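Local coordinates for cellulosome anchoring protein cohesin region (Clostridium thermocellum, PDB 4DH2), which binds a type I dockerin through its cohesin domain, an attachment that serves cellulosome assembly and anchoring in Clostridium thermocellum, at the interface of chains A and B. Residues are numbered along the deposited sequence; one frame, centred on the assembly and turned at random. Chains: chain A, Cellulosome anchoring protein cohesin region; chain B, Dockerin type 1.

Contact 1: the interface of chains A and B. Residues chain A 50, 52, 80-81, 83, 88, 90-92, 138; chain B 64-67.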
ATOM      1  N   ASN A  50       0.527  -3.965   1.338  1.00 14.60           N
ATOM      2  CA  ASN A  50      -0.053  -2.684   1.699  1.00 16.12           C
ATOM      3  C   ASN A  50       1.156  -1.869   2.129  1.00 15.68           C
ATOM      4  O   ASN A  50       1.914  -2.293   3.028  1.00 16.18           O
ATOM      5  CB  ASN A  50      -1.060  -2.972   2.808  1.00 15.04           C
ATOM      6  CG  ASN A  50      -1.829  -1.764   3.335  1.00 17.47           C
ATOM      7  OD1 ASN A  50      -2.224  -1.804   4.494  1.00 19.55           O
ATOM      8  ND2 ASN A  50      -2.085  -0.733   2.522  1.00 17.21           N
ATOM      9  N   SER A  52       2.819   2.368   2.394  1.00 20.12           N
ATOM     10  CA  SER A  52       2.629   3.839   2.373  1.00 21.32           C
ATOM     11  C   SER A  52       3.937   4.537   2.041  1.00 14.76           C
ATOM     12  O   SER A  52       5.030   4.123   2.530  1.00 17.30           O
ATOM     13  CB  SER A  52       2.216   4.361   3.770  1.00 23.39           C
ATOM     14  OG  SER A  52       0.917   3.928   4.103  1.00 41.91           O
ATOM     15  N   TYR A  80      -5.007   2.385  -4.937  1.00 22.01           N
ATOM     16  CA  TYR A  80      -4.215   3.337  -4.171  1.00 18.07           C
ATOM     17  C   TYR A  80      -5.121   4.436  -3.677  1.00 22.67           C
ATOM     18  O   TYR A  80      -6.212   4.632  -4.199  1.00 25.94           O
ATOM     19  CB  TYR A  80      -3.132   3.942  -5.047  1.00 22.47           C
ATOM     20  CG  TYR A  80      -3.682   4.964  -6.004  1.00 29.19           C
ATOM     21  CD1 TYR A  80      -3.728   6.317  -5.653  1.00 26.65           C
ATOM     22  CD2 TYR A  80      -4.194   4.577  -7.240  1.00 29.06           C
ATOM     23  CE1 TYR A  80      -4.258   7.256  -6.526  1.00 34.97           C
ATOM     24  CE2 TYR A  80      -4.729   5.527  -8.124  1.00 30.57           C
ATOM     25  CZ  TYR A  80      -4.755   6.853  -7.753  1.00 41.51           C
ATOM     26  OH  TYR A  80      -5.291   7.785  -8.624  1.00 47.70           O
ATOM     27  N   ASN A  81      -4.641   5.172  -2.692  1.00 21.02           N
ATOM     28  CA  ASN A  81      -5.327   6.332  -2.192  1.00 22.78           C
ATOM     29  C   ASN A  81      -4.308   7.376  -1.748  1.00 25.44           C
ATOM     30  O   ASN A  81      -3.335   7.062  -1.049  1.00 24.58           O
ATOM     31  CB  ASN A  81      -6.165   5.973  -0.977  1.00 22.52           C
ATOM     32  CG  ASN A  81      -6.879   7.181  -0.428  1.00 24.18           C
ATOM     33  OD1 ASN A  81      -7.636   7.830  -1.151  1.00 24.71           O
ATOM     34  ND2 ASN A  81      -6.640   7.491   0.819  1.00 21.38           N
ATOM     35  N   VAL A  83      -3.764  10.331   0.675  1.00 23.38           N
ATOM     36  CA  VAL A  83      -4.246  11.036   1.841  1.00 20.63           C
ATOM     37  C   VAL A  83      -3.634  12.432   1.797  1.00 26.85           C
ATOM     38  O   VAL A  83      -2.562  12.664   2.338  1.00 28.11           O
ATOM     39  CB  VAL A  83      -3.873  10.329   3.147  1.00 30.98           C
ATOM     40  CG1 VAL A  83      -4.547  10.996   4.314  1.00 34.23           C
ATOM     41  CG2 VAL A  83      -4.276   8.838   3.088  1.00 31.48           C
ATOM     42  N   GLU A  88       0.409  11.511   1.942  1.00 22.65           N
ATOM     43  CA  GLU A  88       0.692  10.094   1.998  1.00 21.69           C
ATOM     44  C   GLU A  88       0.048   9.397   0.802  1.00 20.57           C
ATOM     45  O   GLU A  88      -1.097   9.683   0.437  1.00 25.51           O
ATOM     46  CB  GLU A  88       0.130   9.507   3.307  1.00 23.04           C
ATOM     47  CG  GLU A  88       0.530   8.046   3.538  1.00 22.72           C
ATOM     48  CD  GLU A  88      -0.272   7.334   4.643  1.00 34.35           C
ATOM     49  OE1 GLU A  88      -1.440   7.708   4.904  1.00 40.04           O
ATOM     50  OE2 GLU A  88       0.261   6.363   5.217  1.00 29.05           O
ATOM     51  N   VAL A  90      -0.982   5.648  -0.343  1.00 20.77           N
ATOM     52  CA  VAL A  90      -1.166   4.298   0.185  1.00 18.31           C
ATOM     53  C   VAL A  90      -1.511   3.363  -0.972  1.00 19.78           C
ATOM     54  O   VAL A  90      -2.329   3.693  -1.838  1.00 21.56           O
ATOM     55  CB  VAL A  90      -2.278   4.251   1.245  1.00 24.15           C
ATOM     56  CG1 VAL A  90      -2.269   2.921   1.966  1.00 21.49           C
ATOM     57  CG2 VAL A  90      -2.078   5.376   2.249  1.00 22.36           C
ATOM     58  N   PHE A  91      -0.856   2.210  -0.995  1.00 20.24           N
ATOM     59  CA  PHE A  91      -1.094   1.200  -2.014  1.00 16.85           C
ATOM     60  C   PHE A  91      -1.659  -0.050  -1.354  1.00 18.33           C
ATOM     61  O   PHE A  91      -1.263  -0.411  -0.251  1.00 17.64           O
ATOM     62  CB  PHE A  91       0.214   0.791  -2.682  1.00 17.40           C
ATOM     63  CG  PHE A  91       0.925   1.909  -3.359  1.00 18.87           C
ATOM     64  CD1 PHE A  91       0.684   2.170  -4.696  1.00 21.04           C
ATOM     65  CD2 PHE A  91       1.834   2.683  -2.682  1.00 24.31           C
ATOM     66  CE1 PHE A  91       1.345   3.211  -5.341  1.00 25.29           C
ATOM     67  CE2 PHE A  91       2.501   3.718  -3.330  1.00 32.10           C
ATOM     68  CZ  PHE A  91       2.244   3.958  -4.666  1.00 26.35           C
ATOM     69  N   LEU A  92      -2.585  -0.704  -2.048  1.00 17.16           N
ATOM     70  CA  LEU A  92      -3.070  -2.006  -1.638  1.00 17.26           C
ATOM     71  C   LEU A  92      -3.151  -2.921  -2.852  1.00 22.63           C
ATOM     72  O   LEU A  92      -3.820  -2.611  -3.866  1.00 19.58           O
ATOM     73  CB  LEU A  92      -4.430  -1.866  -0.989  1.00 21.39           C
ATOM     74  CG  LEU A  92      -5.008  -3.204  -0.510  1.00 21.14           C
ATOM     75  CD1 LEU A  92      -4.211  -3.768   0.678  1.00 19.50           C
ATOM     76  CD2 LEU A  92      -6.458  -2.986  -0.134  1.00 28.00           C
ATOM     77  N   GLU A 138       4.199   2.432   7.054  1.00 30.34           N
ATOM     78  CA  GLU A 138       3.894   1.011   7.199  1.00 37.55           C
ATOM     79  C   GLU A 138       3.999   0.240   5.864  1.00 23.53           C
ATOM     80  O   GLU A 138       3.762   0.742   4.772  1.00 23.12           O
ATOM     81  CB  GLU A 138       2.505   0.820   7.822  1.00 57.13           C
ATOM     82  CG  GLU A 138       1.359   1.400   7.004  1.00 71.52           C
ATOM     83  CD  GLU A 138       1.065   0.585   5.760  1.00 73.15           C
ATOM     84  OE1 GLU A 138       0.732   1.204   4.725  1.00 63.81           O
ATOM     85  OE2 GLU A 138       1.163  -0.668   5.825  1.00 72.22           O
TER
ATOM     86  N   LEU B  64      -7.571  -0.001   4.857  1.00 17.44           N
ATOM     87  CA  LEU B  64      -6.166  -0.286   4.599  1.00 15.49           C
ATOM     88  C   LEU B  64      -5.559   0.773   3.661  1.00 16.78           C
ATOM     89  O   LEU B  64      -4.340   0.954   3.648  1.00 19.55           O
ATOM     90  CB  LEU B  64      -5.970  -1.690   4.035  1.00 16.00           C
ATOM     91  CG  LEU B  64      -6.286  -2.812   5.024  1.00 19.19           C
ATOM     92  CD1 LEU B  64      -6.148  -4.147   4.306  1.00 20.97           C
ATOM     93  CD2 LEU B  64      -5.383  -2.752   6.278  1.00 21.47           C
ATOM     94  N   LEU B  65      -6.418   1.433   2.884  1.00 18.91           N
ATOM     95  CA  LEU B  65      -6.007   2.523   2.006  1.00 20.22           C
ATOM     96  C   LEU B  65      -6.009   3.869   2.759  1.00 23.26           C
ATOM     97  O   LEU B  65      -5.730   4.907   2.163  1.00 24.35           O
ATOM     98  CB  LEU B  65      -6.938   2.608   0.795  1.00 19.93           C
ATOM     99  CG  LEU B  65      -6.754   1.545  -0.325  1.00 21.44           C
ATOM    100  CD1 LEU B  65      -7.853   1.625  -1.356  1.00 25.56           C
ATOM    101  CD2 LEU B  65      -5.380   1.634  -1.016  1.00 24.14           C
ATOM    102  N   HIS B  66      -6.325   3.834   4.054  1.00 22.53           N
ATOM    103  CA  HIS B  66      -6.430   5.028   4.906  1.00 21.24           C
ATOM    104  C   HIS B  66      -7.490   6.029   4.417  1.00 28.93           C
ATOM    105  O   HIS B  66      -7.386   7.247   4.648  1.00 26.59           O
ATOM    106  CB  HIS B  66      -5.060   5.707   5.022  1.00 23.35           C
ATOM    107  CG  HIS B  66      -4.000   4.799   5.555  1.00 31.64           C
ATOM    108  ND1 HIS B  66      -2.711   5.216   5.793  1.00 36.38           N
ATOM    109  CD2 HIS B  66      -4.043   3.492   5.897  1.00 28.12           C
ATOM    110  CE1 HIS B  66      -2.001   4.200   6.257  1.00 30.15           C
ATOM    111  NE2 HIS B  66      -2.789   3.139   6.321  1.00 32.15           N
ATOM    112  N   MET B  67      -8.498   5.521   3.713  1.00 29.16           N
ATOM    113  CA  MET B  67      -9.664   6.329   3.328  1.00 27.79           C
ATOM    114  C   MET B  67     -10.596   6.577   4.507  1.00 30.88           C
ATOM    115  O   MET B  67     -11.363   7.546   4.520  1.00 40.60           O
ATOM    116  CB  MET B  67     -10.423   5.669   2.188  1.00 30.15           C
ATOM    117  CG  MET B  67      -9.623   5.611   0.910  1.00 29.02           C
ATOM    118  SD  MET B  67     -10.359   4.554  -0.338  1.00 29.42           S
ATOM    119  CE  MET B  67     -11.833   5.487  -0.749  1.00 55.76           C
TER
HETATM  120  O   HOH W   1      -2.563   0.255   6.348  1.00 32.00           O
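A:Val90 stands at the apolar centre, under the turn B:Leu64 to B:His66 that closes the last dockerin helix. Its CG1, anti to the backbone N (chi1 -169°), lies over the middle of the B:His66 ring, 4.3 Å above the plane. Beside it B:Leu65 drops its CD2 branch onto the strands, 3.6 Å from A:Leu92 CB and close to the A:Tyr80 backbone, while A:Val83 CG2 touches the B:His66 CB.

Around this patch, amides pick up the carbonyls released by the helix end. A:Asn50 ND2 reaches B:Leu64 O at 3.0 Å, coming from above the carbonyl plane; the same amide nitrogen gives a straighter bond to A:Phe91 O (2.9 Å), so two acceptors fix its rotation. A:Asn81 ND2 takes B:Leu65 O in similar fashion at 3.1 Å, and the methylene CG of B:Met67 packs on that amide.

At the rim the imidazole is held at both nitrogens. ND1 of B:His66 points edge-on at A:Glu88 OE1 (2.9 Å, 164° at H), the carboxylate turned 45° from the ring, and NE2 meets a water shared with A:Asn50 OD1. A:Ser52 OG steadies the other carboxylate oxygen, A:Glu88 OE2, at 2.8 Å. A negative A:Glu88 might favour a protonated B:His66.

The site spans cohesin strands 48-54, 78-83 and 88-94, with 129-142 marginal through poorly ordered A:Glu138, met by the last residue of dockerin helix 54-64 and the loop that follows.

Contact 2: the interface of chains A and B. Residues chain A 47-50, 92, 94, 98, 140-142, 146; chain B 18, 21-22, 25-26.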
ATOM      1  N   GLN A  47       1.030 -12.571  -2.413  1.00 15.91           N
ATOM      2  CA  GLN A  47      -0.430 -12.555  -2.462  1.00 18.94           C
ATOM      3  C   GLN A  47      -0.996 -11.161  -2.253  1.00 17.68           C
ATOM      4  O   GLN A  47      -1.954 -10.735  -2.932  1.00 16.45           O
ATOM      5  CB  GLN A  47      -0.954 -13.494  -1.373  1.00 16.51           C
ATOM      6  CG  GLN A  47      -2.424 -13.341  -1.016  1.00 17.60           C
ATOM      7  CD  GLN A  47      -3.314 -13.896  -2.109  1.00 20.54           C
ATOM      8  OE1 GLN A  47      -3.129 -15.024  -2.552  1.00 21.18           O
ATOM      9  NE2 GLN A  47      -4.249 -13.090  -2.574  1.00 17.34           N
ATOM     10  N   SER A  48      -0.419 -10.425  -1.310  1.00 16.33           N
ATOM     11  CA  SER A  48      -0.970  -9.129  -0.982  1.00 14.09           C
ATOM     12  C   SER A  48       0.106  -8.228  -0.374  1.00 13.41           C
ATOM     13  O   SER A  48       1.012  -8.713   0.320  1.00 15.34           O
ATOM     14  CB  SER A  48      -2.097  -9.274   0.022  1.00 15.44           C
ATOM     15  OG  SER A  48      -2.617  -8.008   0.420  1.00 18.36           O
ATOM     16  N   PHE A  49      -0.029  -6.932  -0.609  1.00 16.30           N
ATOM     17  CA  PHE A  49       0.814  -5.978   0.104  1.00 17.60           C
ATOM     18  C   PHE A  49       0.098  -4.688   0.309  1.00 16.89           C
ATOM     19  O   PHE A  49      -0.829  -4.343  -0.432  1.00 15.55           O
ATOM     20  CB  PHE A  49       2.163  -5.755  -0.597  1.00 16.21           C
ATOM     21  CG  PHE A  49       2.088  -4.971  -1.908  1.00 17.96           C
ATOM     22  CD1 PHE A  49       1.983  -3.590  -1.920  1.00 18.40           C
ATOM     23  CD2 PHE A  49       2.153  -5.639  -3.117  1.00 17.58           C
ATOM     24  CE1 PHE A  49       1.959  -2.905  -3.115  1.00 19.11           C
ATOM     25  CE2 PHE A  49       2.118  -4.971  -4.302  1.00 14.30           C
ATOM     26  CZ  PHE A  49       2.017  -3.592  -4.309  1.00 16.56           C
ATOM     27  N   ASN A  50       0.527  -3.965   1.338  1.00 14.60           N
ATOM     28  CA  ASN A  50      -0.053  -2.684   1.699  1.00 16.12           C
ATOM     29  C   ASN A  50       1.156  -1.869   2.129  1.00 15.68           C
ATOM     30  O   ASN A  50       1.914  -2.293   3.028  1.00 16.18           O
ATOM     31  CB  ASN A  50      -1.060  -2.972   2.808  1.00 15.04           C
ATOM     32  CG  ASN A  50      -1.829  -1.764   3.335  1.00 17.47           C
ATOM     33  OD1 ASN A  50      -2.224  -1.804   4.494  1.00 19.55           O
ATOM     34  ND2 ASN A  50      -2.085  -0.733   2.522  1.00 17.21           N
ATOM     35  N   LEU A  92      -2.585  -0.704  -2.048  1.00 17.16           N
ATOM     36  CA  LEU A  92      -3.070  -2.006  -1.638  1.00 17.26           C
ATOM     37  C   LEU A  92      -3.151  -2.921  -2.852  1.00 22.63           C
ATOM     38  O   LEU A  92      -3.820  -2.611  -3.866  1.00 19.58           O
ATOM     39  CB  LEU A  92      -4.430  -1.866  -0.989  1.00 21.39           C
ATOM     40  CG  LEU A  92      -5.008  -3.204  -0.510  1.00 21.14           C
ATOM     41  CD1 LEU A  92      -4.211  -3.768   0.678  1.00 19.50           C
ATOM     42  CD2 LEU A  92      -6.458  -2.986  -0.134  1.00 28.00           C
ATOM     43  N   ASP A  94      -3.898  -7.107  -3.869  1.00 17.26           N
ATOM     44  CA  ASP A  94      -4.281  -8.439  -3.483  1.00 13.14           C
ATOM     45  C   ASP A  94      -4.655  -9.196  -4.759  1.00 16.99           C
ATOM     46  O   ASP A  94      -5.387  -8.678  -5.592  1.00 17.15           O
ATOM     47  CB  ASP A  94      -5.494  -8.407  -2.559  1.00 16.23           C
ATOM     48  CG  ASP A  94      -6.037  -9.777  -2.247  1.00 17.59           C
ATOM     49  OD1 ASP A  94      -5.266 -10.611  -1.725  1.00 20.16           O
ATOM     50  OD2 ASP A  94      -7.251 -10.050  -2.529  1.00 21.25           O
ATOM     51  N   GLN A  98      -7.876 -15.315  -5.378  1.00 20.74           N
ATOM     52  CA  GLN A  98      -7.466 -16.207  -4.307  1.00 15.36           C
ATOM     53  C   GLN A  98      -7.209 -17.641  -4.694  1.00 20.68           C
ATOM     54  O   GLN A  98      -7.430 -18.527  -3.875  1.00 20.48           O
ATOM     55  CB  GLN A  98      -8.487 -16.210  -3.182  1.00 15.77           C
ATOM     56  CG  GLN A  98      -8.823 -14.821  -2.660  1.00 18.31           C
ATOM     57  CD  GLN A  98      -7.629 -14.135  -2.015  1.00 18.40           C
ATOM     58  OE1 GLN A  98      -6.709 -14.790  -1.516  1.00 16.35           O
ATOM     59  NE2 GLN A  98      -7.640 -12.803  -2.023  1.00 22.28           N
ATOM     60  N   ASN A 140       3.470  -3.933   4.701  1.00 15.69           N
ATOM     61  CA  ASN A 140       3.064  -5.281   5.064  1.00 15.40           C
ATOM     62  C   ASN A 140       2.908  -6.101   3.782  1.00 17.72           C
ATOM     63  O   ASN A 140       2.204  -5.665   2.864  1.00 15.05           O
ATOM     64  CB  ASN A 140       1.711  -5.265   5.758  1.00 21.51           C
ATOM     65  CG  ASN A 140       1.782  -4.786   7.176  1.00 37.37           C
ATOM     66  OD1 ASN A 140       2.577  -5.292   7.982  1.00 52.49           O
ATOM     67  ND2 ASN A 140       0.933  -3.819   7.512  1.00 38.94           N
ATOM     68  N   PHE A 141       3.574  -7.256   3.713  1.00 13.68           N
ATOM     69  CA  PHE A 141       3.482  -8.144   2.549  1.00 15.18           C
ATOM     70  C   PHE A 141       3.239  -9.558   3.050  1.00 20.16           C
ATOM     71  O   PHE A 141       3.749  -9.940   4.098  1.00 15.63           O
ATOM     72  CB  PHE A 141       4.801  -8.202   1.776  1.00 12.22           C
ATOM     73  CG  PHE A 141       5.172  -6.949   1.037  1.00 13.90           C
ATOM     74  CD1 PHE A 141       5.285  -6.944  -0.338  1.00 18.98           C
ATOM     75  CD2 PHE A 141       5.468  -5.792   1.724  1.00 16.97           C
ATOM     76  CE1 PHE A 141       5.630  -5.818  -1.011  1.00 18.22           C
ATOM     77  CE2 PHE A 141       5.849  -4.657   1.040  1.00 17.42           C
ATOM     78  CZ  PHE A 141       5.916  -4.663  -0.312  1.00 14.74           C
ATOM     79  N   CYS A 142       2.521 -10.368   2.287  1.00 16.92           N
ATOM     80  CA  CYS A 142       2.397 -11.773   2.633  1.00 15.76           C
ATOM     81  C   CYS A 142       2.294 -12.658   1.398  1.00 12.91           C
ATOM     82  O   CYS A 142       2.031 -12.177   0.270  1.00 14.14           O
ATOM     83  CB  CYS A 142       1.223 -12.034   3.565  1.00 13.60           C
ATOM     84  SG  CYS A 142      -0.449 -11.900   2.771  1.00 17.89           S
ATOM     85  N   LEU A 146      -0.401 -16.623   3.760  1.00 17.28           N
ATOM     86  CA  LEU A 146      -0.443 -15.523   4.728  1.00 17.86           C
ATOM     87  C   LEU A 146       0.814 -15.444   5.580  1.00 17.34           C
ATOM     88  O   LEU A 146       0.829 -14.773   6.630  1.00 19.51           O
ATOM     89  CB  LEU A 146      -1.666 -15.600   5.645  1.00 18.67           C
ATOM     90  CG  LEU A 146      -2.991 -15.858   4.905  1.00 21.95           C
ATOM     91  CD1 LEU A 146      -4.159 -15.884   5.877  1.00 26.80           C
ATOM     92  CD2 LEU A 146      -3.194 -14.824   3.849  1.00 20.87           C
TER
ATOM     93  N   ILE B  18      -3.378  -6.646   6.038  1.00 17.20           N
ATOM     94  CA  ILE B  18      -3.685  -7.367   4.821  1.00 14.79           C
ATOM     95  C   ILE B  18      -4.138  -8.800   5.093  1.00 17.52           C
ATOM     96  O   ILE B  18      -4.923  -9.345   4.332  1.00 17.49           O
ATOM     97  CB  ILE B  18      -2.485  -7.427   3.840  1.00 16.53           C
ATOM     98  CG1 ILE B  18      -1.254  -7.988   4.565  1.00 19.30           C
ATOM     99  CG2 ILE B  18      -2.238  -6.052   3.253  1.00 19.23           C
ATOM    100  CD1 ILE B  18      -0.098  -8.239   3.693  1.00 21.43           C
ATOM    101  N   TYR B  21      -7.767  -8.834   5.402  1.00 17.84           N
ATOM    102  CA  TYR B  21      -8.381  -8.576   4.098  1.00 14.96           C
ATOM    103  C   TYR B  21      -8.426  -9.834   3.224  1.00 14.21           C
ATOM    104  O   TYR B  21      -9.464 -10.177   2.623  1.00 16.11           O
ATOM    105  CB  TYR B  21      -7.578  -7.484   3.381  1.00 15.67           C
ATOM    106  CG  TYR B  21      -8.160  -6.978   2.081  1.00 16.15           C
ATOM    107  CD1 TYR B  21      -9.444  -6.464   2.024  1.00 18.35           C
ATOM    108  CD2 TYR B  21      -7.394  -6.969   0.923  1.00 22.69           C
ATOM    109  CE1 TYR B  21      -9.968  -5.998   0.846  1.00 20.31           C
ATOM    110  CE2 TYR B  21      -7.918  -6.497  -0.272  1.00 24.35           C
ATOM    111  CZ  TYR B  21      -9.210  -6.014  -0.287  1.00 29.80           C
ATOM    112  OH  TYR B  21      -9.754  -5.535  -1.454  1.00 33.07           O
ATOM    113  N   VAL B  22      -7.298 -10.523   3.130  1.00 16.71           N
ATOM    114  CA  VAL B  22      -7.233 -11.758   2.359  1.00 14.24           C
ATOM    115  C   VAL B  22      -8.180 -12.804   2.937  1.00 13.41           C
ATOM    116  O   VAL B  22      -8.935 -13.468   2.180  1.00 16.11           O
ATOM    117  CB  VAL B  22      -5.796 -12.305   2.351  1.00 15.76           C
ATOM    118  CG1 VAL B  22      -5.746 -13.648   1.683  1.00 17.91           C
ATOM    119  CG2 VAL B  22      -4.857 -11.302   1.608  1.00 17.62           C
ATOM    120  N   LYS B  25     -11.825 -11.914   2.050  1.00 16.29           N
ATOM    121  CA  LYS B  25     -12.062 -12.295   0.652  1.00 17.17           C
ATOM    122  C   LYS B  25     -12.260 -13.784   0.494  1.00 17.33           C
ATOM    123  O   LYS B  25     -13.210 -14.229  -0.208  1.00 18.22           O
ATOM    124  CB  LYS B  25     -10.924 -11.813  -0.258  1.00 19.72           C
ATOM    125  CG  LYS B  25     -11.064 -10.361  -0.705  1.00 35.44           C
ATOM    126  CD  LYS B  25     -10.146 -10.082  -1.901  1.00 44.38           C
ATOM    127  CE  LYS B  25     -10.103  -8.598  -2.349  1.00 45.60           C
ATOM    128  NZ  LYS B  25      -9.028  -8.299  -3.425  1.00 23.91           N
ATOM    129  N   ARG B  26     -11.379 -14.579   1.097  1.00 16.43           N
ATOM    130  CA  ARG B  26     -11.508 -16.035   0.988  1.00 17.80           C
ATOM    131  C   ARG B  26     -12.749 -16.529   1.667  1.00 19.29           C
ATOM    132  O   ARG B  26     -13.382 -17.462   1.213  1.00 19.52           O
ATOM    133  CB  ARG B  26     -10.282 -16.718   1.597  1.00 15.58           C
ATOM    134  CG  ARG B  26      -9.059 -16.459   0.741  1.00 14.81           C
ATOM    135  CD  ARG B  26      -7.793 -17.110   1.334  1.00 13.46           C
ATOM    136  NE  ARG B  26      -6.674 -16.717   0.503  1.00 16.25           N
ATOM    137  CZ  ARG B  26      -5.404 -17.007   0.754  1.00 18.35           C
ATOM    138  NH1 ARG B  26      -5.106 -17.745   1.806  1.00 18.66           N
ATOM    139  NH2 ARG B  26      -4.456 -16.565  -0.057  1.00 18.83           N
TER
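B:Ile18 opens helix 18-28 of the type I dockerin, a fold built on paired calcium-binding, EF-hand-like loops, and loses the most surface to the cohesin, 112 Å². Its CG1 occupies the crowded position between backbone N and carbonyl carbon (chi1 54°), which sends CD1 down between strands 48-54 and 129-142, 3.8 Å from A:Cys142 SG and near the backbone of A:Phe141. The other branch, CG2, packs tightly at 3.3 Å on A:Asn50 CB and also touches A:Ser48 OG.

One turn on, B:Val22 splits its methyls between two surfaces. CG1 meets A:Leu146 CD2 at 3.5 Å, and CG2 turns to A:Ser48 CB and the carboxylate of A:Asp94. The ring edge of B:Tyr21, at CE2, rests against A:Leu92 CD2 and A:Asp94 CB.

A:Gln98 carries the polar end. Its chain bends at chi2 (-64°) and crosses B:Arg26 at about a right angle, so that OE1 accepts a hydrogen bond from NE at 2.8 Å, nearly in the guanidinium plane; B:Arg26 NH2 adds weak bonds to this oxygen and to A:Gln47 OE1. From its own helix, B:Val22 CG1 lies over one guanidinium face of B:Arg26, offset toward the rim. Tip to tip, the extended B:Lys25 makes a salt bridge from NZ to A:Asp94 OD2 (2.7 Å), on the anti lone pair, while A:Gln47 NE2 holds OD1 from above the carboxylate plane at 2.8 Å and steadies the acid.

Contact 1 and contact 2 lie about 13 Å apart, between centres of their C-alpha atoms, on one continuous cohesin surface. Strands 48-54, 88-94 and 129-142 run through both, and A:Asn50 and A:Leu92 belong to each, bridging the patches. On the dockerin the elements differ: the last residue of helix 54-64 and the loop after it supply contact 1, and helix 18-28, along much of its length, contact 2. The two dockerin segments thus dock on the same face, which should fix the dockerin's orientation as well as its position. The patches bury 426 and 433 Å² of summed protein surface.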